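Local coordinates for protein BugD (Bordetella pertussis Tohama I, PDB 2F5X) that binds aspartic acid as a periplasmic solute-binding protein and probably serves as a receptor in solute uptake, at residues A[154-159]-A[302-307]; A[25-30]-A[34-39]. All coordinates share one frame; numbering follows the deposited sequence.

In the fold
Contact 1 packs two helices, 150-162 and 286-306, that are distant in sequence; contact 2 is local, joining a loop to the first turns of helix 30-46, the helix that follows it. They have no element in common, sit on opposite sides of the chain's centre, and their own centres are about 26 Å apart. Both are only partly buried, but contact 2 lies nearer the middle: its centre is about 11 Å from the chain's centre, against 16 Å for that of contact 1. The chemistry differs too: contact 1 is purely apolar between its segments, whereas contact 2 turns on a backbone hydrogen bond and places Phe25 and Pro30 against the bound aspartic acid.

Contact 1 of 2, residues A[154-159]-A[302-307]; sequences CGTMLV and ELFKKA
Selenomethionine Met157 of helix 150-162 lays its chain across the branched end of Leu303 on helix 286-306, the two side chains crossing at about a right angle. Its CB still stands back from Leu303. The next atom, CG, makes the main contact, 4.0 Å from Leu303 CD1 and 4.2 Å from Leu303 CD2, so it rests against both methyls of the fork. SE follows at 4.1 Å from Leu303 CD1. There the chain bends (chi3 58°), which carries the terminal CE past Leu303 instead of further into it; the same side chain also touches Phe233 and Val235.

Leu303 also packs against its neighbour in sequence: its CD2 lies 3.9 Å above the ring plane of Phe304, offset toward the rim. That ring is approached at its edge, near its plane, by Thr156, whose CG2 is 4.2 Å from Phe304 CE1. In the threonine, chi1 -69° sets OG1 beside the backbone N and leaves CG2 anti to it, pointing across; OG1 is instead tucked beside its own helix, hydrogen-bonded to His152 O. The interface is therefore a small apolar patch of 164 Å², without polar links between the segments.

Phe304 also reaches Leu153 and Ala307 touches Glu160, extending the helix-to-helix packing beyond this patch. The other flank of helix 150-162 faces the sheet: Cys154 and Leu158 pack on strand 102-117, and Cys154 is tied by a disulfide to Cys190 in strand 188-192.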
ATOM      1  N   CYS A 154       5.718   6.535   3.875  1.00  8.55           N
ATOM      2  CA  CYS A 154       6.516   6.136   5.025  1.00  9.00           C
ATOM      3  C   CYS A 154       7.939   6.665   4.916  1.00  8.49           C
ATOM      4  O   CYS A 154       8.488   7.139   5.902  1.00  9.07           O
ATOM      5  CB  CYS A 154       6.521   4.626   5.184  1.00  8.88           C
ATOM      6  SG  CYS A 154       7.363   4.027   6.664  1.00 10.61           S
ATOM      7  N   GLY A 155       8.513   6.613   3.712  1.00  8.49           N
ATOM      8  CA  GLY A 155       9.848   7.149   3.484  1.00  8.58           C
ATOM      9  C   GLY A 155       9.932   8.635   3.796  1.00  8.66           C
ATOM     10  O   GLY A 155      10.917   9.098   4.381  1.00  8.76           O
ATOM     11  N   THR A 156       8.891   9.378   3.428  1.00  8.81           N
ATOM     12  CA  THR A 156       8.844  10.809   3.706  1.00  9.76           C
ATOM     13  C   THR A 156       8.832  11.027   5.211  1.00  9.47           C
ATOM     14  O   THR A 156       9.575  11.864   5.738  1.00  9.79           O
ATOM     15  CB  THR A 156       7.585  11.447   3.052  1.00  9.86           C
ATOM     16  OG1 THR A 156       7.746  11.441   1.623  1.00 13.29           O
ATOM     17  CG2 THR A 156       7.490  12.925   3.399  1.00 11.97           C
HETATM   18  N   MSE A 157       7.998  10.256   5.904  1.00  9.47           N
HETATM   19  CA  MSE A 157       7.897  10.362   7.355  1.00  9.57           C
HETATM   20  C   MSE A 157       9.225  10.001   8.018  1.00  9.51           C
HETATM   21  O   MSE A 157       9.645  10.637   8.991  1.00  9.58           O
HETATM   22  CB  MSE A 157       6.760   9.482   7.869  1.00  9.88           C
HETATM   23  CG  MSE A 157       5.398  10.024   7.467  1.00 11.32           C
HETATM   24 SE   MSE A 157       4.002   8.752   7.858  1.00 15.02          SE
HETATM   25  CE  MSE A 157       4.309   8.564   9.790  1.00 12.37           C
ATOM     26  N   LEU A 158       9.897   8.994   7.471  1.00  9.25           N
ATOM     27  CA  LEU A 158      11.157   8.534   8.037  1.00  9.23           C
ATOM     28  C   LEU A 158      12.251   9.598   7.919  1.00  9.59           C
ATOM     29  O   LEU A 158      12.899   9.926   8.914  1.00  9.44           O
ATOM     30  CB  LEU A 158      11.600   7.218   7.384  1.00  9.25           C
ATOM     31  CG  LEU A 158      12.922   6.625   7.895  1.00 10.05           C
ATOM     32  CD1 LEU A 158      12.849   6.250   9.385  1.00 11.08           C
ATOM     33  CD2 LEU A 158      13.328   5.412   7.052  1.00 10.92           C
ATOM     34  N   VAL A 159      12.445  10.159   6.724  1.00  9.82           N
ATOM     35  CA  VAL A 159      13.502  11.163   6.563  1.00 10.42           C
ATOM     36  C   VAL A 159      13.192  12.436   7.344  1.00 10.82           C
ATOM     37  O   VAL A 159      14.092  13.087   7.875  1.00 11.18           O
ATOM     38  CB  VAL A 159      13.848  11.469   5.077  1.00  9.91           C
ATOM     39  CG1 VAL A 159      14.283  10.191   4.363  1.00 10.41           C
ATOM     40  CG2 VAL A 159      12.684  12.163   4.337  1.00 10.31           C
ATOM     41  N   GLU A 302      -2.236  17.627   5.414  1.00 14.86           N
ATOM     42  CA  GLU A 302      -1.628  18.370   6.516  1.00 15.88           C
ATOM     43  C   GLU A 302      -0.218  17.872   6.815  1.00 15.57           C
ATOM     44  O   GLU A 302       0.674  18.675   7.047  1.00 15.97           O
ATOM     45  CB  GLU A 302      -2.516  18.340   7.769  1.00 16.26           C
ATOM     46  CG  GLU A 302      -1.985  19.163   8.948  1.00 20.05           C
ATOM     47  CD  GLU A 302      -1.941  20.668   8.698  1.00 25.01           C
ATOM     48  OE1 GLU A 302      -2.648  21.178   7.797  1.00 27.72           O
ATOM     49  OE2 GLU A 302      -1.189  21.358   9.423  1.00 29.24           O
ATOM     50  N   LEU A 303      -0.023  16.554   6.787  1.00 15.31           N
ATOM     51  CA  LEU A 303       1.303  15.960   6.970  1.00 15.40           C
ATOM     52  C   LEU A 303       2.310  16.495   5.949  1.00 15.43           C
ATOM     53  O   LEU A 303       3.407  16.918   6.320  1.00 15.48           O
ATOM     54  CB  LEU A 303       1.238  14.429   6.912  1.00 15.40           C
ATOM     55  CG  LEU A 303       2.546  13.680   7.232  1.00 16.47           C
ATOM     56  CD1 LEU A 303       2.271  12.425   8.047  1.00 17.65           C
ATOM     57  CD2 LEU A 303       3.333  13.329   5.968  1.00 16.63           C
ATOM     58  N   PHE A 304       1.934  16.483   4.671  1.00 15.16           N
ATOM     59  CA  PHE A 304       2.831  16.963   3.622  1.00 15.41           C
ATOM     60  C   PHE A 304       3.074  18.465   3.710  1.00 15.71           C
ATOM     61  O   PHE A 304       4.198  18.924   3.496  1.00 15.62           O
ATOM     62  CB  PHE A 304       2.339  16.558   2.234  1.00 14.91           C
ATOM     63  CG  PHE A 304       2.384  15.073   1.989  1.00 15.22           C
ATOM     64  CD1 PHE A 304       3.579  14.363   2.111  1.00 15.50           C
ATOM     65  CD2 PHE A 304       1.233  14.386   1.635  1.00 15.18           C
ATOM     66  CE1 PHE A 304       3.618  12.993   1.886  1.00 16.39           C
ATOM     67  CE2 PHE A 304       1.264  13.024   1.410  1.00 15.61           C
ATOM     68  CZ  PHE A 304       2.451  12.326   1.530  1.00 16.37           C
ATOM     69  N   LYS A 305       2.026  19.223   4.032  1.00 16.04           N
ATOM     70  CA  LYS A 305       2.166  20.669   4.238  1.00 17.61           C
ATOM     71  C   LYS A 305       3.213  20.976   5.312  1.00 17.94           C
ATOM     72  O   LYS A 305       4.085  21.832   5.117  1.00 18.25           O
ATOM     73  CB  LYS A 305       0.815  21.293   4.611  1.00 17.35           C
ATOM     74  CG  LYS A 305       0.876  22.804   4.907  1.00 19.82           C
ATOM     75  CD  LYS A 305      -0.489  23.458   4.728  1.00 24.14           C
ATOM     76  CE  LYS A 305      -0.491  24.899   5.214  1.00 26.85           C
ATOM     77  NZ  LYS A 305      -1.509  25.114   6.289  1.00 29.38           N
ATOM     78  N   LYS A 306       3.137  20.260   6.433  1.00 18.87           N
ATOM     79  CA  LYS A 306       4.071  20.447   7.550  1.00 20.07           C
ATOM     80  C   LYS A 306       5.501  20.040   7.212  1.00 19.98           C
ATOM     81  O   LYS A 306       6.467  20.568   7.792  1.00 20.68           O
ATOM     82  CB  LYS A 306       3.593  19.673   8.777  1.00 20.58           C
ATOM     83  CG  LYS A 306       2.615  20.442   9.637  1.00 23.53           C
ATOM     84  CD  LYS A 306       2.752  20.020  11.096  1.00 28.26           C
ATOM     85  CE  LYS A 306       1.434  19.508  11.646  1.00 30.51           C
ATOM     86  NZ  LYS A 306       0.374  20.566  11.690  1.00 32.65           N
ATOM     87  N   ALA A 307       5.630  19.105   6.275  1.00 19.41           N
ATOM     88  CA  ALA A 307       6.924  18.617   5.815  1.00 18.96           C
ATOM     89  C   ALA A 307       7.478  19.455   4.657  1.00 18.79           C
ATOM     90  O   ALA A 307       8.578  19.185   4.161  1.00 19.39           O
ATOM     91  CB  ALA A 307       6.809  17.151   5.417  1.00 18.98           C
TER

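Contact 2 of 2, residues A[25-30]-A[34-39]; sequences FAAGGP and VARSLA. With ASP (aspartic acid), chain D.
Val34 N donates to Pro30 O over 3.2 Å, with an N-H...O angle of 161°: the i to i+4 bond at the start of helix 30-46. The contact lies at the start of the helix of a beta-alpha-beta unit, in which strand 19-23 runs through a ligand-binding loop into helix 30-46 and on to the parallel strand 50-54. The loop makes a type II turn from Ala26 to Gly29, and Gly29 sits at the N-cap.

Val34 also brings its CG2 to 3.5 Å from Pro30 O; this methyl is anti to its own carbonyl carbon, on the backbone-N side, which sets it alongside the oxygen that the N-H binds. Ala35 turns to strand 50-54, packing on Val52. Arg36 reaches out toward the turn with CG anti to its carbonyl carbon (chi1 -74°), until NH2 comes within 4.5 Å of Ala27 CB, at an oblique approach. Its polar end is held from elsewhere: NE makes a salt bridge with Asp32, whose other oxygen accepts from Gly28 N, and NH2 bonds Asn54. Asp32 thereby ties the turn to the helix. Ser37 and Leu38 face helix 266-274, and Ala39 packs on Val50.

Back at the loop, Phe25 and Pro30 line the aspartic acid site, which Thr31 joins with a hydrogen bond at the helix start. Pro30 CD is 3.4 Å from ligand OXT, and ligand CA stands 3.4 Å above the centre of the Phe25 ring.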
ATOM      1  N   PHE A  25       0.624  -1.262  -9.527  1.00  8.39           N
ATOM      2  CA  PHE A  25       2.020  -1.535  -9.184  1.00  9.02           C
ATOM      3  C   PHE A  25       2.490  -2.820  -9.821  1.00  8.95           C
ATOM      4  O   PHE A  25       1.679  -3.656 -10.234  1.00  9.14           O
ATOM      5  CB  PHE A  25       2.191  -1.646  -7.665  1.00  8.63           C
ATOM      6  CG  PHE A  25       1.890  -0.368  -6.938  1.00  8.80           C
ATOM      7  CD1 PHE A  25       2.817   0.676  -6.930  1.00  9.03           C
ATOM      8  CD2 PHE A  25       0.680  -0.197  -6.288  1.00  9.17           C
ATOM      9  CE1 PHE A  25       2.534   1.870  -6.284  1.00  9.04           C
ATOM     10  CE2 PHE A  25       0.388   0.995  -5.627  1.00  9.79           C
ATOM     11  CZ  PHE A  25       1.318   2.030  -5.620  1.00  8.68           C
ATOM     12  N   ALA A  26       3.810  -2.977  -9.875  1.00  9.34           N
ATOM     13  CA  ALA A  26       4.429  -4.150 -10.472  1.00  9.71           C
ATOM     14  C   ALA A  26       3.951  -5.442  -9.823  1.00  9.81           C
ATOM     15  O   ALA A  26       3.706  -5.500  -8.613  1.00  9.29           O
ATOM     16  CB  ALA A  26       5.948  -4.032 -10.363  1.00  9.68           C
ATOM     17  N   ALA A  27       3.818  -6.476 -10.646  1.00 10.00           N
ATOM     18  CA  ALA A  27       3.456  -7.808 -10.175  1.00 10.82           C
ATOM     19  C   ALA A  27       4.465  -8.309  -9.143  1.00 10.65           C
ATOM     20  O   ALA A  27       5.655  -7.978  -9.208  1.00 11.30           O
ATOM     21  CB  ALA A  27       3.411  -8.757 -11.356  1.00 10.83           C
ATOM     22  N   GLY A  28       3.985  -9.104  -8.195  1.00 10.61           N
ATOM     23  CA  GLY A  28       4.845  -9.758  -7.224  1.00 10.22           C
ATOM     24  C   GLY A  28       5.083  -8.979  -5.941  1.00 10.01           C
ATOM     25  O   GLY A  28       5.790  -9.457  -5.048  1.00 10.53           O
ATOM     26  N   GLY A  29       4.520  -7.773  -5.855  1.00  9.18           N
ATOM     27  CA  GLY A  29       4.681  -6.925  -4.683  1.00  8.79           C
ATOM     28  C   GLY A  29       3.485  -7.010  -3.745  1.00  8.38           C
ATOM     29  O   GLY A  29       2.636  -7.885  -3.888  1.00  9.48           O
ATOM     30  N   PRO A  30       3.426  -6.108  -2.774  1.00  7.97           N
ATOM     31  CA  PRO A  30       2.451  -6.217  -1.675  1.00  8.00           C
ATOM     32  C   PRO A  30       0.995  -6.146  -2.142  1.00  8.11           C
ATOM     33  O   PRO A  30       0.185  -6.988  -1.768  1.00  8.76           O
ATOM     34  CB  PRO A  30       2.822  -5.055  -0.749  1.00  7.54           C
ATOM     35  CG  PRO A  30       3.691  -4.122  -1.570  1.00  7.50           C
ATOM     36  CD  PRO A  30       4.332  -4.955  -2.629  1.00  7.48           C
ATOM     37  N   VAL A  34      -2.079  -9.159  -2.277  1.00  9.85           N
ATOM     38  CA  VAL A  34      -3.446  -9.035  -1.775  1.00  9.95           C
ATOM     39  C   VAL A  34      -4.439  -9.324  -2.904  1.00 10.29           C
ATOM     40  O   VAL A  34      -5.383 -10.094  -2.741  1.00 10.36           O
ATOM     41  CB  VAL A  34      -3.709  -7.626  -1.185  1.00  9.67           C
ATOM     42  CG1 VAL A  34      -5.184  -7.457  -0.808  1.00  9.43           C
ATOM     43  CG2 VAL A  34      -2.824  -7.376   0.027  1.00 10.45           C
ATOM     44  N   ALA A  35      -4.198  -8.702  -4.056  1.00 10.70           N
ATOM     45  CA  ALA A  35      -5.105  -8.785  -5.191  1.00 11.14           C
ATOM     46  C   ALA A  35      -5.283 -10.210  -5.681  1.00 11.60           C
ATOM     47  O   ALA A  35      -6.402 -10.645  -5.930  1.00 11.75           O
ATOM     48  CB  ALA A  35      -4.608  -7.893  -6.325  1.00 11.23           C
ATOM     49  N   ARG A  36      -4.188 -10.958  -5.797  1.00 11.87           N
ATOM     50  CA  ARG A  36      -4.310 -12.294  -6.362  1.00 13.19           C
ATOM     51  C   ARG A  36      -5.007 -13.262  -5.411  1.00 13.53           C
ATOM     52  O   ARG A  36      -5.761 -14.131  -5.851  1.00 14.20           O
ATOM     53  CB  ARG A  36      -2.973 -12.798  -6.887  1.00 13.73           C
ATOM     54  CG  ARG A  36      -2.628 -12.068  -8.197  1.00 15.25           C
ATOM     55  CD  ARG A  36      -1.299 -12.374  -8.788  1.00 17.10           C
ATOM     56  NE  ARG A  36      -0.919 -11.377  -9.789  1.00 16.59           N
ATOM     57  CZ  ARG A  36      -1.026 -11.545 -11.102  1.00 17.73           C
ATOM     58  NH1 ARG A  36      -1.524 -12.679 -11.606  1.00 18.01           N
ATOM     59  NH2 ARG A  36      -0.638 -10.572 -11.917  1.00 16.96           N
ATOM     60  N   SER A  37      -4.803 -13.079  -4.110  1.00 13.10           N
ATOM     61  CA  SER A  37      -5.517 -13.888  -3.128  1.00 13.53           C
ATOM     62  C   SER A  37      -7.004 -13.537  -3.103  1.00 12.86           C
ATOM     63  O   SER A  37      -7.853 -14.427  -3.051  1.00 12.33           O
ATOM     64  CB  SER A  37      -4.898 -13.733  -1.742  1.00 14.06           C
ATOM     65  OG  SER A  37      -3.604 -14.317  -1.729  1.00 17.44           O
ATOM     66  N   LEU A  38      -7.309 -12.241  -3.154  1.00 12.33           N
ATOM     67  CA  LEU A  38      -8.695 -11.775  -3.177  1.00 12.66           C
ATOM     68  C   LEU A  38      -9.426 -12.184  -4.460  1.00 13.16           C
ATOM     69  O   LEU A  38     -10.612 -12.555  -4.429  1.00 13.27           O
ATOM     70  CB  LEU A  38      -8.751 -10.253  -2.998  1.00 12.65           C
ATOM     71  CG  LEU A  38     -10.155  -9.641  -2.919  1.00 13.35           C
ATOM     72  CD1 LEU A  38     -10.968 -10.248  -1.776  1.00 14.39           C
ATOM     73  CD2 LEU A  38     -10.041  -8.143  -2.771  1.00 14.85           C
ATOM     74  N   ALA A  39      -8.722 -12.113  -5.585  1.00 13.09           N
ATOM     75  CA  ALA A  39      -9.290 -12.543  -6.865  1.00 13.98           C
ATOM     76  C   ALA A  39      -9.803 -13.980  -6.766  1.00 14.28           C
ATOM     77  O   ALA A  39     -10.896 -14.300  -7.247  1.00 14.08           O
ATOM     78  CB  ALA A  39      -8.238 -12.404  -7.979  1.00 14.02           C
TER
HETATM   79  N   ASP D 901       1.836  -1.238  -2.608  1.00  7.83           N
HETATM   80  CA  ASP D 901       2.874  -0.989  -3.652  1.00  7.79           C
HETATM   81  C   ASP D 901       3.144  -2.233  -4.486  1.00  8.12           C
HETATM   82  O   ASP D 901       4.228  -2.370  -5.084  1.00  8.63           O
HETATM   83  CB  ASP D 901       4.169  -0.504  -3.014  1.00  7.59           C
HETATM   84  CG  ASP D 901       4.022   0.853  -2.375  1.00  7.57           C
HETATM   85  OD1 ASP D 901       4.950   1.249  -1.631  1.00  7.40           O
HETATM   86  OD2 ASP D 901       3.017   1.585  -2.566  1.00  8.41           O
HETATM   87  OXT ASP D 901       2.265  -3.094  -4.546  1.00  8.21           O